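Local coordinates for hypothetical protein (Psychrobacter arcticus, PDB 2I9W) that is of uncharacterised function but binds two zinc ions through cysteine clusters flanking an NTF2-like (cystatin-like) domain, one of them a SEC-C motif, at residues A[4-12]-A[23-31]; A[109-117]-A[172-183]. One frame throughout, in Å; residues are numbered along the deposited sequence.

Contact 1 (A[4-12]-A[23-31]); sequences FSIQTCPCQ and PLLYQDCCQ. With ZN (zinc ion), chain B.
Tyr26 lays its ring against the 4-12 loop: the ring edge at CD1 meets Cys9 SG at 3.8 Å, almost in the ring plane, while CB comes to 3.3 Å from Phe4 O. With CG anti to the backbone N (chi1 179°), the ring is carried in beside Cys9 SG, and Gln31 CB of its own segment sits over the centre of one face. Cys9 SG also binds zinc at 2.3 Å, together with Cys11, Cys29 and Cys30, so each segment supplies two thiolates to a Cys4 site of the YchJ N-terminal type. A weak bond from Cys30 N to Cys9 SG would probably temper the charge on that sulfur.

Backbone bonds hold the two loops in register around a single bridge between Thr8 and Leu25. Cys9 N gives a straight bond to Leu24 O (2.8 Å), in the carbonyl plane on a lone pair, and Tyr26 N meets Gln7 O nearly end-on. Gln12, bent at chi2 (-82°), curls its amide back so that OE1 takes Leu24 N at 3.0 Å from above the carbonyl plane; an alanine here would probably leave that N-H without its mate and open a gap alongside Leu24 CB and CG. Further along, Ser5 OG donates to Gln31 OE1.

The zinc-binding loops run directly into helix 31-39, to whose His34 the Tyr26 hydroxyl is hydrogen-bonded, and they rest on helix 53-66, where Leu66 touches Phe4 and Tyr26, and Ser62 touches Cys30.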
loop_
_atom_site.group_PDB
_atom_site.type_symbol
_atom_site.label_atom_id
_atom_site.label_comp_id
_atom_site.label_asym_id
_atom_site.label_seq_id
_atom_site.Cartn_x
_atom_site.Cartn_y
_atom_site.Cartn_z
ATOM N N PHE A 4 -3.555 -20.376 3.338
ATOM C CA PHE A 4 -2.516 -19.337 3.432
ATOM C C PHE A 4 -2.511 -18.681 4.777
ATOM O O PHE A 4 -1.472 -18.172 5.184
ATOM C CB PHE A 4 -2.618 -18.248 2.349
ATOM C CG PHE A 4 -1.900 -18.600 1.097
ATOM C CD1 PHE A 4 -0.530 -18.829 1.117
ATOM C CD2 PHE A 4 -2.591 -18.733 -0.101
ATOM C CE1 PHE A 4 0.146 -19.184 -0.032
ATOM C CE2 PHE A 4 -1.928 -19.089 -1.265
ATOM C CZ PHE A 4 -0.547 -19.320 -1.231
ATOM N N SER A 5 -3.659 -18.720 5.470
ATOM C CA SER A 5 -3.748 -18.273 6.859
ATOM C C SER A 5 -2.654 -18.810 7.718
ATOM O O SER A 5 -2.154 -18.101 8.556
ATOM C CB SER A 5 -5.080 -18.691 7.463
ATOM O OG SER A 5 -6.122 -17.974 6.864
ATOM N N ILE A 6 -2.288 -20.078 7.522
ATOM C CA ILE A 6 -1.306 -20.714 8.371
ATOM C C ILE A 6 0.092 -20.842 7.741
ATOM O O ILE A 6 0.983 -21.505 8.284
ATOM C CB ILE A 6 -1.866 -22.066 8.956
ATOM C CG1 ILE A 6 -1.981 -23.163 7.901
ATOM C CG2 ILE A 6 -3.221 -21.806 9.666
ATOM C CD1 ILE A 6 -2.205 -24.560 8.547
ATOM N N GLN A 7 0.315 -20.129 6.643
ATOM C CA GLN A 7 1.667 -19.984 6.109
ATOM C C GLN A 7 2.167 -18.581 6.331
ATOM O O GLN A 7 1.389 -17.697 6.689
ATOM C CB GLN A 7 1.720 -20.326 4.631
ATOM C CG GLN A 7 1.499 -21.808 4.366
ATOM C CD GLN A 7 2.661 -22.701 4.806
ATOM O OE1 GLN A 7 3.835 -22.339 4.663
ATOM N NE2 GLN A 7 2.331 -23.880 5.314
ATOM N N THR A 8 3.482 -18.420 6.175
ATOM C CA THR A 8 4.139 -17.152 6.364
ATOM C C THR A 8 3.372 -16.069 5.587
ATOM O O THR A 8 3.015 -16.213 4.393
ATOM C CB THR A 8 5.653 -17.227 5.989
ATOM O OG1 THR A 8 6.292 -18.304 6.710
ATOM C CG2 THR A 8 6.363 -15.938 6.260
ATOM N N CYS A 9 3.095 -14.988 6.273
ATOM C CA CYS A 9 2.472 -13.839 5.623
ATOM C C CYS A 9 3.333 -13.399 4.425
ATOM O O CYS A 9 4.559 -13.348 4.526
ATOM C CB CYS A 9 2.298 -12.681 6.572
ATOM S SG CYS A 9 1.203 -11.428 5.869
ATOM N N PRO A 10 2.716 -13.087 3.278
ATOM C CA PRO A 10 3.610 -12.697 2.188
ATOM C C PRO A 10 4.577 -11.579 2.536
ATOM O O PRO A 10 5.718 -11.634 2.100
ATOM C CB PRO A 10 2.661 -12.321 1.061
ATOM C CG PRO A 10 1.437 -13.095 1.321
ATOM C CD PRO A 10 1.320 -13.188 2.824
ATOM N N CYS A 11 4.153 -10.598 3.331
ATOM C CA CYS A 11 5.019 -9.445 3.647
ATOM C C CYS A 11 6.199 -9.783 4.528
ATOM O O CYS A 11 7.095 -8.946 4.703
ATOM C CB CYS A 11 4.238 -8.287 4.277
ATOM S SG CYS A 11 4.019 -8.428 6.024
ATOM N N GLN A 12 6.178 -10.989 5.097
ATOM C CA GLN A 12 7.219 -11.478 5.984
ATOM C C GLN A 12 8.272 -12.296 5.245
ATOM O O GLN A 12 9.253 -12.711 5.859
ATOM C CB GLN A 12 6.620 -12.351 7.081
ATOM C CG GLN A 12 5.631 -11.630 7.941
ATOM C CD GLN A 12 6.272 -10.820 9.021
ATOM O OE1 GLN A 12 7.020 -11.351 9.845
ATOM N NE2 GLN A 12 5.960 -9.528 9.059
ATOM N N PRO A 23 9.214 -15.647 10.975
ATOM C CA PRO A 23 8.256 -14.786 10.287
ATOM C C PRO A 23 6.807 -15.073 10.675
ATOM O O PRO A 23 6.415 -16.225 10.834
ATOM C CB PRO A 23 8.461 -15.121 8.806
ATOM C CG PRO A 23 9.709 -15.904 8.712
ATOM C CD PRO A 23 10.043 -16.447 10.046
ATOM N N LEU A 24 6.000 -14.025 10.794
ATOM C CA LEU A 24 4.604 -14.209 11.211
ATOM C C LEU A 24 3.769 -14.875 10.137
ATOM O O LEU A 24 4.061 -14.754 8.939
ATOM C CB LEU A 24 3.966 -12.876 11.607
ATOM C CG LEU A 24 4.658 -11.941 12.586
ATOM C CD1 LEU A 24 3.833 -10.637 12.816
ATOM C CD2 LEU A 24 4.890 -12.665 13.910
ATOM N N LEU A 25 2.756 -15.617 10.581
ATOM C CA LEU A 25 1.743 -16.184 9.688
ATOM C C LEU A 25 0.784 -15.121 9.189
ATOM O O LEU A 25 0.529 -14.101 9.850
ATOM C CB LEU A 25 0.934 -17.279 10.361
ATOM C CG LEU A 25 1.709 -18.517 10.871
ATOM C CD1 LEU A 25 0.735 -19.606 11.384
ATOM C CD2 LEU A 25 2.657 -19.054 9.787
ATOM N N TYR A 26 0.240 -15.362 7.998
ATOM C CA TYR A 26 -0.773 -14.450 7.435
ATOM C C TYR A 26 -1.905 -14.083 8.448
ATOM O O TYR A 26 -2.165 -12.883 8.709
ATOM C CB TYR A 26 -1.320 -15.068 6.153
ATOM C CG TYR A 26 -2.397 -14.254 5.460
ATOM C CD1 TYR A 26 -2.230 -12.899 5.172
ATOM C CD2 TYR A 26 -3.602 -14.843 5.082
ATOM C CE1 TYR A 26 -3.231 -12.175 4.497
ATOM C CE2 TYR A 26 -4.615 -14.115 4.414
ATOM C CZ TYR A 26 -4.429 -12.782 4.151
ATOM O OH TYR A 26 -5.418 -12.065 3.503
ATOM N N GLN A 27 -2.519 -15.094 9.069
ATOM C CA GLN A 27 -3.578 -14.849 10.056
ATOM C C GLN A 27 -3.170 -13.913 11.194
ATOM O O GLN A 27 -4.021 -13.269 11.820
ATOM C CB GLN A 27 -4.102 -16.163 10.644
ATOM C CG GLN A 27 -3.101 -16.976 11.437
ATOM C CD GLN A 27 -3.664 -18.345 11.900
ATOM O OE1 GLN A 27 -4.759 -18.751 11.529
ATOM N NE2 GLN A 27 -2.883 -19.046 12.682
ATOM N N ASP A 28 -1.872 -13.856 11.462
ATOM C CA ASP A 28 -1.326 -13.108 12.577
ATOM C C ASP A 28 -0.719 -11.794 12.141
ATOM O O ASP A 28 -0.141 -11.101 12.965
ATOM C CB ASP A 28 -0.232 -13.943 13.273
ATOM C CG ASP A 28 -0.783 -15.158 13.945
ATOM O OD1 ASP A 28 -1.870 -15.018 14.540
ATOM O OD2 ASP A 28 -0.147 -16.220 13.848
ATOM N N CYS A 29 -0.801 -11.481 10.846
ATOM C CA CYS A 29 -0.136 -10.305 10.268
ATOM C C CYS A 29 -1.127 -9.489 9.402
ATOM O O CYS A 29 -1.895 -8.696 9.947
ATOM C CB CYS A 29 1.138 -10.724 9.494
ATOM S SG CYS A 29 2.188 -9.350 8.928
ATOM N N CYS A 30 -1.170 -9.731 8.072
ATOM C CA CYS A 30 -1.958 -8.895 7.175
ATOM C C CYS A 30 -3.447 -9.289 7.105
ATOM O O CYS A 30 -4.296 -8.461 6.742
ATOM C CB CYS A 30 -1.315 -8.959 5.787
ATOM S SG CYS A 30 0.250 -7.989 5.612
ATOM N N GLN A 31 -3.774 -10.558 7.415
ATOM C CA GLN A 31 -5.133 -11.045 7.156
ATOM C C GLN A 31 -6.207 -10.207 7.874
ATOM O O GLN A 31 -7.210 -9.897 7.292
ATOM C CB GLN A 31 -5.275 -12.527 7.510
ATOM C CG GLN A 31 -6.612 -13.056 7.126
ATOM C CD GLN A 31 -6.738 -14.538 7.403
ATOM O OE1 GLN A 31 -5.813 -15.185 7.888
ATOM N NE2 GLN A 31 -7.886 -15.076 7.083
HETATM ZN ZN ZN B . 1.903 -9.339 6.616
HETATM O O HOH W 1 6.647 -18.432 9.554
#

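Contact 2 (A[109-117]-A[172-183]). With ZN (zinc ion), chain C.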
loop_
_atom_site.group_PDB
_atom_site.type_symbol
_atom_site.label_atom_id
_atom_site.label_comp_id
_atom_site.label_asym_id
_atom_site.label_seq_id
_atom_site.Cartn_x
_atom_site.Cartn_y
_atom_site.Cartn_z
ATOM N N LYS A 109 6.986 10.953 9.187
ATOM C CA LYS A 109 6.727 12.384 9.325
ATOM C C LYS A 109 7.321 13.139 8.148
ATOM O O LYS A 109 8.066 14.106 8.343
ATOM C CB LYS A 109 7.296 12.902 10.648
ATOM C CG LYS A 109 6.525 12.465 11.875
ATOM C CD LYS A 109 7.012 13.213 13.162
ATOM N N LEU A 110 6.985 12.706 6.926
ATOM C CA LEU A 110 7.478 13.386 5.732
ATOM C C LEU A 110 6.942 14.803 5.713
ATOM O O LEU A 110 7.706 15.754 5.505
ATOM C CB LEU A 110 7.062 12.654 4.476
ATOM C CG LEU A 110 7.447 13.237 3.116
ATOM C CD1 LEU A 110 8.996 13.192 2.880
ATOM C CD2 LEU A 110 6.665 12.482 2.024
ATOM N N SER A 111 5.643 14.945 6.006
ATOM C CA SER A 111 4.993 16.245 6.284
ATOM C C SER A 111 4.021 16.053 7.438
ATOM O O SER A 111 3.928 14.962 7.987
ATOM C CB SER A 111 4.164 16.748 5.096
ATOM O OG SER A 111 2.946 16.024 5.063
ATOM N N LYS A 112 3.246 17.095 7.727
ATOM C CA LYS A 112 2.174 17.035 8.703
ATOM C C LYS A 112 1.190 15.931 8.402
ATOM O O LYS A 112 0.629 15.358 9.315
ATOM C CB LYS A 112 1.420 18.363 8.750
ATOM C CG LYS A 112 0.330 18.434 9.786
ATOM N N ARG A 113 0.982 15.628 7.129
ATOM C CA ARG A 113 -0.021 14.616 6.769
ATOM C C ARG A 113 0.471 13.518 5.831
ATOM O O ARG A 113 -0.343 12.667 5.380
ATOM C CB ARG A 113 -1.254 15.302 6.207
ATOM C CG ARG A 113 -1.006 16.115 4.975
ATOM C CD ARG A 113 -2.195 17.096 4.670
ATOM N NE ARG A 113 -2.845 17.775 5.808
ATOM C CZ ARG A 113 -2.609 19.016 6.270
ATOM N NH1 ARG A 113 -1.648 19.825 5.795
ATOM N NH2 ARG A 113 -3.333 19.449 7.291
ATOM N N HIS A 114 1.766 13.506 5.515
ATOM C CA HIS A 114 2.320 12.475 4.627
ATOM C C HIS A 114 3.445 11.652 5.220
ATOM O O HIS A 114 4.149 12.082 6.134
ATOM C CB HIS A 114 2.896 13.089 3.379
ATOM C CG HIS A 114 1.906 13.829 2.575
ATOM N ND1 HIS A 114 1.680 15.172 2.759
ATOM C CD2 HIS A 114 1.091 13.433 1.576
ATOM C CE1 HIS A 114 0.743 15.567 1.921
ATOM N NE2 HIS A 114 0.390 14.543 1.172
ATOM N N ALA A 115 3.611 10.467 4.640
ATOM C CA ALA A 115 4.663 9.552 5.023
ATOM C C ALA A 115 5.161 8.904 3.731
ATOM O O ALA A 115 4.433 8.810 2.740
ATOM C CB ALA A 115 4.123 8.511 6.009
ATOM N N GLN A 116 6.394 8.446 3.776
ATOM C CA GLN A 116 6.971 7.641 2.742
ATOM C C GLN A 116 7.496 6.298 3.299
ATOM O O GLN A 116 7.846 6.149 4.448
ATOM C CB GLN A 116 8.079 8.401 2.006
ATOM C CG GLN A 116 7.557 9.240 0.861
ATOM C CD GLN A 116 8.573 10.116 0.166
ATOM O OE1 GLN A 116 9.704 10.300 0.619
ATOM N NE2 GLN A 116 8.142 10.722 -0.941
ATOM N N VAL A 117 7.526 5.336 2.401
ATOM C CA VAL A 117 8.062 3.990 2.614
ATOM C C VAL A 117 8.854 3.661 1.347
ATOM O O VAL A 117 8.305 3.691 0.218
ATOM C CB VAL A 117 6.945 2.935 2.755
ATOM C CG1 VAL A 117 7.532 1.531 3.014
ATOM C CG2 VAL A 117 5.937 3.361 3.843
ATOM N N SER A 172 -7.557 17.896 2.316
ATOM C CA SER A 172 -6.895 18.675 3.389
ATOM C C SER A 172 -7.291 20.139 3.500
ATOM O O SER A 172 -7.090 20.760 4.566
ATOM C CB SER A 172 -5.368 18.650 3.180
ATOM O OG SER A 172 -4.988 19.382 2.016
ATOM N N GLY A 173 -7.755 20.715 2.389
ATOM C CA GLY A 173 -7.983 22.171 2.277
ATOM C C GLY A 173 -6.763 22.967 1.820
ATOM O O GLY A 173 -6.893 24.119 1.453
ATOM N N GLU A 174 -5.584 22.338 1.788
ATOM C CA GLU A 174 -4.350 22.976 1.350
ATOM C C GLU A 174 -4.375 22.943 -0.161
ATOM O O GLU A 174 -5.040 22.089 -0.744
ATOM C CB GLU A 174 -3.119 22.243 1.880
ATOM C CG GLU A 174 -3.093 22.021 3.395
ATOM C CD GLU A 174 -2.764 23.288 4.155
ATOM O OE1 GLU A 174 -3.671 24.095 4.436
ATOM O OE2 GLU A 174 -1.567 23.479 4.458
ATOM N N LYS A 175 -3.672 23.873 -0.802
ATOM C CA LYS A 175 -3.553 23.838 -2.253
ATOM C C LYS A 175 -2.895 22.527 -2.667
ATOM O O LYS A 175 -1.916 22.110 -2.055
ATOM C CB LYS A 175 -2.690 25.004 -2.746
ATOM C CG LYS A 175 -3.216 26.386 -2.396
ATOM C CD LYS A 175 -2.123 27.446 -2.662
ATOM C CE LYS A 175 -2.481 28.825 -2.136
ATOM N NZ LYS A 175 -1.418 29.831 -2.458
ATOM N N PHE A 176 -3.376 21.913 -3.740
ATOM C CA PHE A 176 -2.759 20.701 -4.271
ATOM C C PHE A 176 -1.216 20.821 -4.329
ATOM O O PHE A 176 -0.499 19.945 -3.869
ATOM C CB PHE A 176 -3.365 20.386 -5.660
ATOM C CG PHE A 176 -2.813 19.149 -6.308
ATOM C CD1 PHE A 176 -3.081 17.883 -5.758
ATOM C CD2 PHE A 176 -2.033 19.236 -7.470
ATOM C CE1 PHE A 176 -2.560 16.736 -6.357
ATOM C CE2 PHE A 176 -1.511 18.090 -8.065
ATOM C CZ PHE A 176 -1.791 16.848 -7.529
ATOM N N LYS A 177 -0.726 21.924 -4.892
ATOM C CA LYS A 177 0.698 22.173 -5.031
ATOM C C LYS A 177 1.491 22.291 -3.703
ATOM O O LYS A 177 2.720 22.134 -3.694
ATOM C CB LYS A 177 0.913 23.419 -5.917
ATOM C CG LYS A 177 0.485 24.711 -5.304
ATOM C CD LYS A 177 0.661 25.890 -6.273
ATOM C CE LYS A 177 2.135 26.252 -6.493
ATOM N NZ LYS A 177 2.267 27.372 -7.494
ATOM N N ARG A 178 0.798 22.530 -2.590
ATOM C CA ARG A 178 1.414 22.616 -1.244
ATOM C C ARG A 178 1.025 21.394 -0.405
ATOM O O ARG A 178 1.125 21.403 0.856
ATOM C CB ARG A 178 0.980 23.895 -0.525
ATOM C CG ARG A 178 1.713 25.154 -0.982
ATOM C CD ARG A 178 3.137 25.302 -0.378
ATOM N NE ARG A 178 3.155 25.623 1.060
ATOM C CZ ARG A 178 4.270 25.792 1.778
ATOM N NH1 ARG A 178 5.473 25.680 1.208
ATOM N NH2 ARG A 178 4.200 26.055 3.081
ATOM N N CYS A 179 0.543 20.360 -1.089
ATOM C CA CYS A 179 0.035 19.156 -0.401
ATOM C C CYS A 179 0.426 17.904 -1.168
ATOM O O CYS A 179 1.596 17.663 -1.307
ATOM C CB CYS A 179 -1.479 19.223 -0.127
ATOM S SG CYS A 179 -2.122 18.074 1.123
ATOM N N CYS A 180 -0.525 17.128 -1.690
ATOM C CA CYS A 180 -0.171 15.850 -2.338
ATOM C C CYS A 180 0.598 16.048 -3.651
ATOM O O CYS A 180 1.365 15.178 -4.065
ATOM C CB CYS A 180 -1.423 14.990 -2.515
ATOM S SG CYS A 180 -2.140 14.430 -0.926
ATOM N N GLY A 181 0.428 17.224 -4.267
ATOM C CA GLY A 181 1.174 17.606 -5.471
ATOM C C GLY A 181 2.669 17.819 -5.258
ATOM O O GLY A 181 3.419 17.829 -6.237
HETATM N N MSE A 182 3.106 18.002 -4.004
HETATM C CA MSE A 182 4.522 17.988 -3.656
HETATM C C MSE A 182 5.141 16.626 -3.978
HETATM O O MSE A 182 6.351 16.514 -4.225
HETATM C CB MSE A 182 4.754 18.249 -2.163
HETATM C CG MSE A 182 4.423 19.624 -1.611
HETATM SE SE MSE A 182 5.529 21.020 -2.371
HETATM C CE MSE A 182 7.179 19.996 -2.583
ATOM N N TYR A 183 4.323 15.581 -3.956
ATOM C CA TYR A 183 4.841 14.215 -3.960
ATOM C C TYR A 183 4.363 13.381 -5.134
ATOM O O TYR A 183 5.064 12.436 -5.500
ATOM C CB TYR A 183 4.527 13.534 -2.633
ATOM C CG TYR A 183 4.923 14.353 -1.428
ATOM C CD1 TYR A 183 6.252 14.581 -1.137
ATOM C CD2 TYR A 183 3.957 14.927 -0.587
ATOM C CE1 TYR A 183 6.642 15.345 -0.032
ATOM C CE2 TYR A 183 4.343 15.697 0.526
ATOM C CZ TYR A 183 5.691 15.880 0.808
ATOM O OH TYR A 183 6.126 16.669 1.886
HETATM ZN ZN ZN C . -3.274 16.374 -0.172
#
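This is an interdomain contact, mostly of side chains, in which the turn and first residues of strand 114-125 of the NTF2-like sheet meet the C-terminal SEC-C zinc module. His114 is central to it. Its NE2 donates to Cys180 SG at 3.3 Å, with the sulfur only 7° out of the imidazole plane and the N-H nearly straight. At the other ring nitrogen, ND1 lies 2.8 Å from Ser111 OG, a hydrogen bond in which either could be the donor; imidazole rotation is thus fixed at both ends. Ser111 OG also accepts from Arg113 N, forming an ST turn that shapes the approach to the strand.

Cys180 and Cys179 bind zinc along with Cys168 and Cys170, completing the Cys4 site of the SEC-C motif. The histidine is therefore a second-shell residue: its N-H would probably draw off some of the charge on the thiolate without touching the metal.

Tyr183 turns its edge toward one face of His114 in a tilted edge-to-face pair, CE2 lying 3.5 Å from ND1 and the planes inclined at 57°. With CG anti to the carbonyl carbon (chi1 -50°), the tyrosine ring is turned toward the 109-117 segment, where Leu110 CD2 makes a CH-pi contact over one face, 3.8 Å from the centroid; Met182 CB, of a selenomethionine in its own segment, covers the opposite face.

Next to His114, Arg113 passes CD by Cys179 SG at 3.7 Å and presents a guanidinium face to Ser172 CB. Its NH1 forms only a long salt bridge with Glu174 OE2, at 3.9 Å.

Overall arrangement
Both contacts involve a Cys4 zinc site, contact 1 enclosing it and contact 2 holding two of its cysteines. Both are partly buried, yet they lie on opposite sides of the chain's centre, with contact centres about 32 Å apart. Contact 1 is local: two loops of the N-terminal zinc-binding region, close in sequence, are joined largely by backbone hydrogen bonds. Contact 2 links more distant elements, the 109-117 turn and strand start with 172-183, through aromatic packing, a histidine-to-thiolate bond and a long salt bridge. Contact 1 buries the larger area, 706 against 382 Å², and is supported by helices, whereas contact 2 draws one of its segments from the antiparallel sheet.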